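Local coordinates for Aureochrome1-like protein (Ochromonas danica, PDB 6I20) that probably senses blue light through a flavin mononucleotide bound in its LOV-type PAS domain, as other aureochromes do, at residues I25-I30 with G50-F55; T41-S46 with Y86-S91; G76-V81 with Q96-A101. All coordinates share one frame; numbering follows the deposited sequence.

Overall arrangement
Two of the three contacts reach the flavin mononucleotide, and they do so from opposite faces of its ring system. Contact 1 brings Cys-53 to one face and binds the ribityl and phosphate tail, while contact 3 lays Leu-97 and Ile-99 of the sheet on the other. The centres of these two contacts lie about 16 Å apart, and their nearest atoms about 7 Å apart, with the cofactor between them. Contact 2 is a surface contact farther out, its centre about 15 Å from that of contact 1 and about 22 Å from that of contact 3. It touches contact 1 directly, where Phe-55 CE1 meets Tyr-43 CE2 at 3.7 Å in an edge-to-face pair.

Contact 1 (I25-I30 with G50-F55); sequences IPDNPI and GRNCRF. With FMN (flavin mononucleotide), chain E.
Asp-27 and Arg-54 reach toward each other tip to tip, with carboxylate and guanidinium nearly coplanar. The salt bridge is doubled and end-on: Arg-54 NH1 donates to Asp-27 OD2 at 2.8 Å and Arg-54 NH2 to Asp-27 OD1 at 2.9 Å, each oxygen using its syn lone pair. Arg-54 NH2 also donates to O1P of the flavin mononucleotide at 2.7 Å, so carboxylate and phosphate share the edge of one cation. Over the centre of the guanidinium, on one face, sits OD1 of Asn-52.

Asn-52 crosses the Asp-27 side chain at about a right angle. Its CG lies anti to the backbone N (chi1 -175°), and ND2 makes a straight bond of 2.9 Å to Asp-27 O. At the other end, Asn-52 OD1 accepts from the flavin O2' at 2.8 Å and from Arg-54 N, which closes an Asx turn. With both ends engaged, the amide cannot easily flip. A water joins Asn-28 O, Cys-53 N and O2'.

Farther along, the backbone of Ile-30 bonds both ways, its N to Arg-51 O and its O to Gly-50 N, while Ile-30 CD1 meets the edge of the Phe-55 ring at CE2, 4.0 Å away. An alanine in place of Arg-54 would probably leave the Asp-27 carboxylate without its mate and the phosphate with one grip fewer.

Cys-53 SG, in one of two modelled conformers, stands 3.6 Å from flavin C4A, consistent with the light-driven cysteinyl adduct formed at this carbon in LOV domains.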
loop_
_atom_site.group_PDB
_atom_site.type_symbol
_atom_site.label_atom_id
_atom_site.label_comp_id
_atom_site.label_asym_id
_atom_site.label_seq_id
_atom_site.Cartn_x
_atom_site.Cartn_y
_atom_site.Cartn_z
ATOM N N ILE A 25 12.744 -2.616 9.912
ATOM C CA ILE A 25 13.595 -1.438 9.596
ATOM C C ILE A 25 12.867 -0.217 10.135
ATOM O O ILE A 25 11.632 -0.133 10.026
ATOM C CB ILE A 25 13.794 -1.372 8.069
ATOM C CG1 ILE A 25 14.410 -2.668 7.539
ATOM C CG2 ILE A 25 14.645 -0.176 7.702
ATOM C CD1 ILE A 25 14.579 -2.724 6.036
ATOM N N PRO A 26 13.594 0.777 10.693
ATOM C CA PRO A 26 12.871 1.928 11.199
ATOM C C PRO A 26 11.893 2.547 10.205
ATOM O O PRO A 26 12.217 2.738 9.030
ATOM C CB PRO A 26 13.962 2.938 11.513
ATOM C CG PRO A 26 15.223 2.174 11.527
ATOM C CD PRO A 26 15.022 0.801 11.016
ATOM N N ASP A 27 10.694 2.800 10.716
ATOM C CA ASP A 27 9.602 3.387 10.002
ATOM C C ASP A 27 8.971 2.533 8.916
ATOM O O ASP A 27 8.266 3.045 8.066
ATOM C CB ASP A 27 9.984 4.767 9.417
ATOM C CG ASP A 27 8.788 5.699 9.321
ATOM O OD1 ASP A 27 7.758 5.464 10.002
ATOM O OD2 ASP A 27 8.863 6.693 8.533
ATOM N N ASN A 28 9.181 1.226 8.991
ATOM C CA ASN A 28 8.478 0.285 8.127
ATOM C C ASN A 28 8.484 0.688 6.653
ATOM O O ASN A 28 7.413 0.831 6.004
ATOM C CB ASN A 28 7.028 0.117 8.636
ATOM C CG ASN A 28 6.275 -1.022 7.982
ATOM O OD1 ASN A 28 6.862 -2.005 7.517
ATOM N ND2 ASN A 28 4.968 -0.884 7.939
ATOM N N PRO A 29 9.693 0.854 6.095
ATOM C CA PRO A 29 9.801 1.350 4.735
ATOM C C PRO A 29 9.578 0.292 3.660
ATOM O O PRO A 29 9.695 -0.923 3.906
ATOM C CB PRO A 29 11.229 1.808 4.677
ATOM C CG PRO A 29 11.952 0.824 5.529
ATOM C CD PRO A 29 11.008 0.622 6.678
ATOM N N ILE A 30 9.352 0.783 2.469
ATOM C CA ILE A 30 9.234 -0.027 1.269
ATOM C C ILE A 30 10.600 -0.657 0.953
ATOM O O ILE A 30 11.625 0.033 0.876
ATOM C CB ILE A 30 8.772 0.812 0.084
ATOM C CG1 ILE A 30 7.396 1.404 0.289
ATOM C CG2 ILE A 30 8.826 0.032 -1.221
ATOM C CD1 ILE A 30 7.116 2.532 -0.712
ATOM N N GLY A 50 13.110 2.462 0.672
ATOM C CA GLY A 50 13.635 3.088 1.902
ATOM C C GLY A 50 12.740 4.135 2.522
ATOM O O GLY A 50 13.120 4.739 3.537
ATOM N N ARG A 51 11.569 4.362 1.924
ATOM C CA ARG A 51 10.599 5.338 2.392
ATOM C C ARG A 51 9.318 4.658 2.867
ATOM O O ARG A 51 8.902 3.653 2.304
ATOM C CB ARG A 51 10.245 6.311 1.249
ATOM C CG ARG A 51 11.470 7.026 0.678
ATOM C CD ARG A 51 11.920 8.135 1.619
ATOM N NE ARG A 51 10.814 8.947 2.094
ATOM C CZ ARG A 51 10.240 9.970 1.447
ATOM N NH1 ARG A 51 9.220 10.542 1.989
ATOM N NH2 ARG A 51 10.701 10.442 0.291
ATOM N N ASN A 52 8.705 5.182 3.920
ATOM C CA ASN A 52 7.353 4.802 4.309
ATOM C C ASN A 52 6.370 5.336 3.273
ATOM O O ASN A 52 6.498 6.484 2.817
ATOM C CB ASN A 52 7.035 5.369 5.693
ATOM C CG ASN A 52 5.703 4.908 6.205
ATOM O OD1 ASN A 52 4.675 5.394 5.754
ATOM N ND2 ASN A 52 5.722 3.950 7.138
ATOM N N CYS A 53 5.350 4.552 2.949
ATOM C CA CYS A 53 4.386 4.894 1.895
ATOM C C CYS A 53 3.457 6.124 2.194
ATOM O O CYS A 53 2.731 6.576 1.310
ATOM C CB CYS A 53 3.583 3.625 1.505
ATOM S SG CYS A 53 3.282 3.423 -0.250
ATOM N N ARG A 54 3.559 6.695 3.402
ATOM C CA ARG A 54 2.764 7.853 3.725
ATOM C C ARG A 54 3.064 9.038 2.828
ATOM O O ARG A 54 2.319 10.021 2.863
ATOM C CB ARG A 54 2.909 8.246 5.190
ATOM C CG ARG A 54 4.190 8.961 5.525
ATOM C CD ARG A 54 4.214 9.465 6.959
ATOM N NE ARG A 54 4.261 8.409 7.941
ATOM C CZ ARG A 54 5.365 7.771 8.310
ATOM N NH1 ARG A 54 6.553 8.083 7.817
ATOM N NH2 ARG A 54 5.278 6.786 9.200
ATOM N N PHE A 55 4.163 9.029 2.079
ATOM C CA PHE A 55 4.416 10.099 1.110
ATOM C C PHE A 55 3.325 10.304 0.066
ATOM O O PHE A 55 3.262 11.327 -0.612
ATOM C CB PHE A 55 5.812 9.991 0.433
ATOM C CG PHE A 55 5.979 8.781 -0.462
ATOM C CD1 PHE A 55 5.479 8.779 -1.752
ATOM C CD2 PHE A 55 6.644 7.647 -0.012
ATOM C CE1 PHE A 55 5.633 7.670 -2.555
ATOM C CE2 PHE A 55 6.772 6.528 -0.818
ATOM C CZ PHE A 55 6.243 6.527 -2.076
HETATM N N1 FMN E . -0.660 4.612 2.636
HETATM C C2 FMN E . -1.177 5.242 1.559
HETATM O O2 FMN E . -1.707 6.364 1.730
HETATM N N3 FMN E . -1.134 4.730 0.305
HETATM C C4 FMN E . -0.578 3.509 0.042
HETATM O O4 FMN E . -0.620 3.036 -1.126
HETATM C C4A FMN E . 0.014 2.816 1.136
HETATM N N5 FMN E . 0.609 1.598 0.935
HETATM C C5A FMN E . 1.079 0.940 2.023
HETATM C C6 FMN E . 1.680 -0.328 1.866
HETATM C C7 FMN E . 2.168 -1.029 2.919
HETATM C C7M FMN E . 2.788 -2.429 2.714
HETATM C C8 FMN E . 2.093 -0.491 4.250
HETATM C C8M FMN E . 2.612 -1.260 5.422
HETATM C C9 FMN E . 1.516 0.742 4.431
HETATM C C9A FMN E . 0.985 1.467 3.373
HETATM N N10 FMN E . 0.447 2.767 3.556
HETATM C C10 FMN E . -0.087 3.398 2.470
HETATM C "C1'" FMN E . 0.235 3.317 4.889
HETATM C "C2'" FMN E . 1.389 4.142 5.467
HETATM O "O2'" FMN E . 2.627 3.554 5.040
HETATM C "C3'" FMN E . 1.317 4.114 6.986
HETATM O "O3'" FMN E . 1.294 2.769 7.492
HETATM C "C4'" FMN E . 0.150 4.871 7.581
HETATM O "O4'" FMN E . 0.162 6.202 7.036
HETATM C "C5'" FMN E . 0.294 4.975 9.136
HETATM O "O5'" FMN E . 1.699 5.180 9.505
HETATM P P FMN E . 1.979 5.910 10.916
HETATM O O1P FMN E . 3.446 6.074 11.012
HETATM O O2P FMN E . 1.248 7.187 10.875
HETATM O O3P FMN E . 1.397 4.940 11.936
HETATM O O HOH W 1 5.271 1.907 4.390
#

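Contact 2 (T41-S46 with Y86-S91); sequences TGYALS and YRKDGS
Lys-88 carries its CG anti to the backbone N (chi1 -174°), and this starts its chain across one face of the Tyr-43 ring, whose own CG lies anti to the carbonyl carbon (chi1 -70°). The contact is a CH-pi one: Lys-88 CB stands over the middle of the ring, 3.7 Å from its centroid. From there the lysine chain continues obliquely across the ring, with Lys-88 CD 3.7 Å from Tyr-43 CD1. A bend at chi3 (70°) then turns CE to within 3.1 Å of Gly-42 O. This is one of two conformers modelled for the lysine. Its ammonium group forms a salt bridge with Glu-47, and a water links NZ to Gly-42 O.

The backbone carries the other half of the join. Lys-88 N donates to Thr-41 O at 2.9 Å, nearly along the C=O axis, and Arg-87 CB packs 3.3 Å from the same Thr-41 O. Around the rim of the tyrosine, a water in the ring plane accepts from the hydroxyl at 2.6 Å (Tyr-43 OH) and donates to Tyr-86 O.

The loop that presents Lys-88 is stiffened from within. Asp-89 OD1 takes Ser-91 N from above the carboxylate plane, an Asx turn, and Ser-91 OG on its syn lone pair. Ser-91 OG in turn accepts from Arg-87 NH1 at 2.9 Å, nearly in the guanidinium plane.

Gly-42, with positive phi, ends helix 35-41, and its backbone angles would jam a CB against the preceding carbonyl. Residues 87 to 90 form a type I turn whose glycine makes a G1 bulge, the tight connection of the beta hairpin formed by strands 79-86 and 92-103 of the PAS fold.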
loop_
_atom_site.group_PDB
_atom_site.type_symbol
_atom_site.label_atom_id
_atom_site.label_comp_id
_atom_site.label_asym_id
_atom_site.label_seq_id
_atom_site.Cartn_x
_atom_site.Cartn_y
_atom_site.Cartn_z
ATOM N N THR A 41 1.931 6.132 -9.362
ATOM C CA THR A 41 2.282 7.230 -8.483
ATOM C C THR A 41 3.193 8.273 -9.110
ATOM O O THR A 41 3.279 9.407 -8.563
ATOM C CB THR A 41 2.945 6.711 -7.202
ATOM O OG1 THR A 41 4.235 6.152 -7.509
ATOM C CG2 THR A 41 2.070 5.746 -6.463
ATOM N N GLY A 42 3.864 7.958 -10.214
ATOM C CA GLY A 42 4.817 8.879 -10.838
ATOM C C GLY A 42 6.216 8.934 -10.252
ATOM O O GLY A 42 7.048 9.704 -10.740
ATOM N N TYR A 43 6.506 8.140 -9.215
ATOM C CA TYR A 43 7.813 8.127 -8.585
ATOM C C TYR A 43 8.724 7.121 -9.247
ATOM O O TYR A 43 8.240 6.076 -9.715
ATOM C CB TYR A 43 7.705 7.814 -7.081
ATOM C CG TYR A 43 7.088 8.936 -6.277
ATOM C CD1 TYR A 43 7.877 9.942 -5.750
ATOM C CD2 TYR A 43 5.715 9.027 -6.075
ATOM C CE1 TYR A 43 7.313 10.984 -5.036
ATOM C CE2 TYR A 43 5.157 10.061 -5.354
ATOM C CZ TYR A 43 5.961 11.052 -4.851
ATOM O OH TYR A 43 5.419 12.091 -4.151
ATOM N N ALA A 44 10.015 7.405 -9.309
ATOM C CA ALA A 44 11.028 6.449 -9.701
ATOM C C ALA A 44 11.272 5.479 -8.561
ATOM O O ALA A 44 11.104 5.781 -7.375
ATOM C CB ALA A 44 12.319 7.146 -10.093
ATOM N N LEU A 45 11.725 4.276 -8.905
ATOM C CA LEU A 45 12.012 3.268 -7.874
ATOM C C LEU A 45 13.002 3.800 -6.810
ATOM O O LEU A 45 12.825 3.571 -5.605
ATOM C CB LEU A 45 12.597 1.987 -8.508
ATOM C CG LEU A 45 12.809 0.819 -7.551
ATOM C CD1 LEU A 45 11.515 0.364 -6.867
ATOM C CD2 LEU A 45 13.423 -0.339 -8.327
ATOM N N SER A 46 13.999 4.545 -7.272
ATOM C CA SER A 46 15.018 5.128 -6.400
ATOM C C SER A 46 14.465 6.200 -5.467
ATOM O O SER A 46 15.189 6.590 -4.537
ATOM C CB SER A 46 16.117 5.718 -7.283
ATOM O OG SER A 46 15.532 6.618 -8.202
ATOM N N TYR A 86 -1.844 11.106 -3.572
ATOM C CA TYR A 86 -1.216 12.149 -4.383
ATOM C C TYR A 86 -0.034 11.563 -5.161
ATOM O O TYR A 86 0.827 10.869 -4.588
ATOM C CB TYR A 86 -0.660 13.267 -3.484
ATOM C CG TYR A 86 -1.730 14.115 -2.832
ATOM C CD1 TYR A 86 -2.483 13.629 -1.773
ATOM C CD2 TYR A 86 -1.968 15.417 -3.260
ATOM C CE1 TYR A 86 -3.458 14.390 -1.174
ATOM C CE2 TYR A 86 -2.928 16.194 -2.639
ATOM C CZ TYR A 86 -3.688 15.657 -1.602
ATOM O OH TYR A 86 -4.714 16.367 -0.959
ATOM N N ARG A 87 0.016 11.868 -6.458
ATOM C CA ARG A 87 1.159 11.499 -7.292
ATOM C C ARG A 87 2.288 12.503 -7.074
ATOM O O ARG A 87 2.104 13.570 -6.469
ATOM C CB ARG A 87 0.761 11.499 -8.763
ATOM C CG ARG A 87 -0.367 10.525 -9.072
ATOM C CD ARG A 87 -0.493 10.317 -10.573
ATOM N NE ARG A 87 -1.582 9.401 -10.931
ATOM C CZ ARG A 87 -2.863 9.749 -10.991
ATOM N NH1 ARG A 87 -3.236 11.003 -10.716
ATOM N NH2 ARG A 87 -3.781 8.855 -11.331
ATOM N N LYS A 88 3.461 12.195 -7.631
ATOM C CA LYS A 88 4.630 13.069 -7.523
ATOM C C LYS A 88 4.283 14.446 -8.066
ATOM O O LYS A 88 4.762 15.444 -7.514
ATOM C CB LYS A 88 5.840 12.450 -8.264
ATOM C CG LYS A 88 7.127 13.244 -8.062
ATOM C CD LYS A 88 8.407 12.511 -8.414
ATOM C CE LYS A 88 8.544 12.298 -9.893
ATOM N NZ LYS A 88 9.860 11.680 -10.227
ATOM N N ASP A 89 3.489 14.504 -9.141
ATOM C CA ASP A 89 3.109 15.803 -9.743
ATOM C C ASP A 89 2.000 16.558 -8.991
ATOM O O ASP A 89 1.601 17.653 -9.429
ATOM C CB ASP A 89 2.787 15.654 -11.243
ATOM C CG ASP A 89 1.509 14.873 -11.535
ATOM O OD1 ASP A 89 0.757 14.506 -10.598
ATOM O OD2 ASP A 89 1.244 14.643 -12.759
ATOM N N GLY A 90 1.505 15.987 -7.873
ATOM C CA GLY A 90 0.481 16.622 -7.057
ATOM C C GLY A 90 -0.938 16.287 -7.459
ATOM O O GLY A 90 -1.858 16.659 -6.749
ATOM N N SER A 91 -1.135 15.584 -8.580
ATOM C CA SER A 91 -2.467 15.157 -8.968
ATOM C C SER A 91 -2.940 14.087 -7.974
ATOM O O SER A 91 -2.124 13.376 -7.387
ATOM C CB SER A 91 -2.483 14.626 -10.412
ATOM O OG SER A 91 -1.681 13.473 -10.606
HETATM O O HOH W 2 9.652 9.460 -12.176
HETATM O O HOH W 3 2.949 12.009 -3.308
#

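Contact 3 (G76-V81 with Q96-A101). With FMN (flavin mononucleotide), chain E.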
loop_
_atom_site.group_PDB
_atom_site.type_symbol
_atom_site.label_atom_id
_atom_site.label_comp_id
_atom_site.label_asym_id
_atom_site.label_seq_id
_atom_site.Cartn_x
_atom_site.Cartn_y
_atom_site.Cartn_z
ATOM N N GLY A 76 -2.701 -6.713 13.792
ATOM C CA GLY A 76 -2.427 -7.840 12.925
ATOM C C GLY A 76 -3.621 -8.324 12.114
ATOM O O GLY A 76 -3.844 -9.510 11.980
ATOM N N GLU A 77 -4.383 -7.412 11.544
ATOM C CA GLU A 77 -5.537 -7.778 10.717
ATOM C C GLU A 77 -5.360 -7.234 9.313
ATOM O O GLU A 77 -4.971 -6.047 9.176
ATOM C CB GLU A 77 -6.808 -7.184 11.326
ATOM C CG GLU A 77 -7.064 -7.540 12.786
ATOM C CD GLU A 77 -8.360 -6.964 13.295
ATOM O OE1 GLU A 77 -8.348 -5.865 13.936
ATOM O OE2 GLU A 77 -9.413 -7.580 13.018
ATOM N N ASP A 78 -5.614 -8.064 8.284
ATOM C CA ASP A 78 -5.673 -7.625 6.866
ATOM C C ASP A 78 -6.720 -6.524 6.767
ATOM O O ASP A 78 -7.811 -6.640 7.392
ATOM C CB ASP A 78 -6.201 -8.685 5.885
ATOM C CG ASP A 78 -5.254 -9.835 5.609
ATOM O OD1 ASP A 78 -4.131 -9.873 6.119
ATOM O OD2 ASP A 78 -5.679 -10.705 4.819
ATOM N N THR A 79 -6.525 -5.604 5.835
ATOM C CA THR A 79 -7.324 -4.404 5.870
ATOM C C THR A 79 -7.521 -3.816 4.476
ATOM O O THR A 79 -6.598 -3.838 3.663
ATOM C CB THR A 79 -6.595 -3.412 6.800
ATOM O OG1 THR A 79 -6.434 -4.036 8.081
ATOM C CG2 THR A 79 -7.387 -2.161 6.958
ATOM N N THR A 80 -8.726 -3.303 4.216
ATOM C CA THR A 80 -9.046 -2.605 2.990
ATOM C C THR A 80 -9.517 -1.203 3.385
ATOM O O THR A 80 -10.431 -1.060 4.212
ATOM C CB THR A 80 -10.210 -3.278 2.250
ATOM O OG1 THR A 80 -9.923 -4.658 2.071
ATOM C CG2 THR A 80 -10.446 -2.647 0.893
ATOM N N VAL A 81 -8.937 -0.200 2.752
ATOM C CA VAL A 81 -9.431 1.192 2.909
ATOM C C VAL A 81 -9.498 1.830 1.532
ATOM O O VAL A 81 -8.824 1.382 0.569
ATOM C CB VAL A 81 -8.581 2.107 3.836
ATOM C CG1 VAL A 81 -8.538 1.584 5.256
ATOM C CG2 VAL A 81 -7.206 2.323 3.258
ATOM N N GLN A 96 -8.031 2.279 -3.578
ATOM C CA GLN A 96 -8.513 1.157 -2.764
ATOM C C GLN A 96 -7.310 0.331 -2.423
ATOM O O GLN A 96 -6.688 -0.307 -3.313
ATOM C CB GLN A 96 -9.574 0.338 -3.502
ATOM C CG GLN A 96 -10.088 -0.792 -2.638
ATOM C CD GLN A 96 -11.160 -1.585 -3.347
ATOM O OE1 GLN A 96 -12.181 -1.053 -3.633
ATOM N NE2 GLN A 96 -10.890 -2.843 -3.642
ATOM N N LEU A 97 -6.891 0.438 -1.153
ATOM C CA LEU A 97 -5.648 -0.078 -0.649
ATOM C C LEU A 97 -5.904 -1.303 0.210
ATOM O O LEU A 97 -6.694 -1.260 1.122
ATOM C CB LEU A 97 -4.993 1.013 0.222
ATOM C CG LEU A 97 -3.751 0.630 0.974
ATOM C CD1 LEU A 97 -2.594 0.226 0.061
ATOM C CD2 LEU A 97 -3.307 1.801 1.866
ATOM N N PHE A 98 -5.194 -2.382 -0.109
ATOM C CA PHE A 98 -5.225 -3.633 0.674
ATOM C C PHE A 98 -3.869 -3.819 1.329
ATOM O O PHE A 98 -2.851 -3.761 0.633
ATOM C CB PHE A 98 -5.433 -4.798 -0.317
ATOM C CG PHE A 98 -5.176 -6.177 0.256
ATOM C CD1 PHE A 98 -5.862 -6.614 1.368
ATOM C CD2 PHE A 98 -4.267 -7.023 -0.333
ATOM C CE1 PHE A 98 -5.647 -7.908 1.859
ATOM C CE2 PHE A 98 -4.072 -8.298 0.150
ATOM C CZ PHE A 98 -4.731 -8.723 1.254
ATOM N N ILE A 99 -3.860 -4.069 2.639
ATOM C CA ILE A 99 -2.599 -4.344 3.333
ATOM C C ILE A 99 -2.753 -5.640 4.102
ATOM O O ILE A 99 -3.756 -5.882 4.770
ATOM C CB ILE A 99 -2.147 -3.174 4.251
ATOM C CG1 ILE A 99 -2.025 -1.896 3.435
ATOM C CG2 ILE A 99 -0.809 -3.466 4.920
ATOM C CD1 ILE A 99 -1.839 -0.638 4.293
ATOM N N ALA A 100 -1.742 -6.490 3.952
ATOM C CA ALA A 100 -1.743 -7.810 4.588
ATOM C C ALA A 100 -0.357 -8.171 5.100
ATOM O O ALA A 100 0.653 -7.843 4.503
ATOM C CB ALA A 100 -2.176 -8.882 3.607
ATOM N N ALA A 101 -0.348 -8.896 6.211
ATOM C CA ALA A 101 0.879 -9.483 6.717
ATOM C C ALA A 101 1.329 -10.658 5.855
ATOM O O ALA A 101 0.508 -11.494 5.455
ATOM C CB ALA A 101 0.696 -9.947 8.133
HETATM N N1 FMN E . -0.660 4.612 2.636
HETATM C C2 FMN E . -1.177 5.242 1.559
HETATM O O2 FMN E . -1.707 6.364 1.730
HETATM N N3 FMN E . -1.134 4.730 0.305
HETATM C C4 FMN E . -0.578 3.509 0.042
HETATM O O4 FMN E . -0.620 3.036 -1.126
HETATM C C4A FMN E . 0.014 2.816 1.136
HETATM N N5 FMN E . 0.609 1.598 0.935
HETATM C C5A FMN E . 1.079 0.940 2.023
HETATM C C6 FMN E . 1.680 -0.328 1.866
HETATM C C7 FMN E . 2.168 -1.029 2.919
HETATM C C7M FMN E . 2.788 -2.429 2.714
HETATM C C8 FMN E . 2.093 -0.491 4.250
HETATM C C8M FMN E . 2.612 -1.260 5.422
HETATM C C9 FMN E . 1.516 0.742 4.431
HETATM C C9A FMN E . 0.985 1.467 3.373
HETATM N N10 FMN E . 0.447 2.767 3.556
HETATM C C10 FMN E . -0.087 3.398 2.470
HETATM C "C1'" FMN E . 0.235 3.317 4.889
HETATM C "C2'" FMN E . 1.389 4.142 5.467
HETATM O "O2'" FMN E . 2.627 3.554 5.040
HETATM C "C3'" FMN E . 1.317 4.114 6.986
HETATM O "O3'" FMN E . 1.294 2.769 7.492
HETATM C "C4'" FMN E . 0.150 4.871 7.581
HETATM O "O4'" FMN E . 0.162 6.202 7.036
HETATM C "C5'" FMN E . 0.294 4.975 9.136
HETATM O "O5'" FMN E . 1.699 5.180 9.505
HETATM P P FMN E . 1.979 5.910 10.916
HETATM O O1P FMN E . 3.446 6.074 11.012
HETATM O O2P FMN E . 1.248 7.187 10.875
HETATM O O3P FMN E . 1.397 4.940 11.936
HETATM O O HOH W 4 -2.169 -11.943 5.829
HETATM O O HOH W 5 -2.676 -9.080 7.870
#
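Val-81 and Leu-97 lie side by side and point the same way, Val-81 CG2 resting 4.0 Å from Leu-97 CB. They are a hydrogen-bonded antiparallel pair: Leu-97 N donates to Val-81 O at 2.8 Å, and Val-81 N returns a bond to Leu-97 O. Thr-79 and Ile-99 repeat the pattern two residues along. On this face of the sheet Leu-97 meets the flavin mononucleotide. With CG anti to the backbone N (chi1 174°), the leucine brings CD2 to 3.5 Å from flavin C4A and CD1 to flavin N5 and O4. Ile-99, modelled in two conformers, sets CD1 3.6 Å from flavin C9, so the two branched chains floor the ring system from its central part to the dimethylbenzene end.

These strands, 79-86 and 92-103, form a beta hairpin at one side of the five-stranded antiparallel PAS sheet, which in LOV domains such as this one is the wall against which the isoalloxazine packs.

The other face carries Thr-80 and Phe-98, a non-hydrogen-bonded pair. Thr-80 CG2 leans on Gln-96 CG at 4.0 Å, and Phe-127 of helix 121-130 covers both residues. The Gln-96 amide oxygen is bonded to Tyr-123 of the same helix.

At the hairpin's open end the Asp-78 carboxylate stands perpendicular to the Phe-98 ring, presenting OD2 at the ring edge, 4.1 Å from CE1 of Phe-98. Its other oxygen, Asp-78 OD1, packs 3.3 Å from Ala-100 CB and accepts from a water that also donates to Ala-101 O. At the start of strand 79-86, Thr-79 OG1, in one of two modelled conformers, donates back to Glu-77 O at 2.7 Å. On the flavin-facing side of the sheet, Val-69 of helix 63-75 packs on both Val-81 and Ile-99.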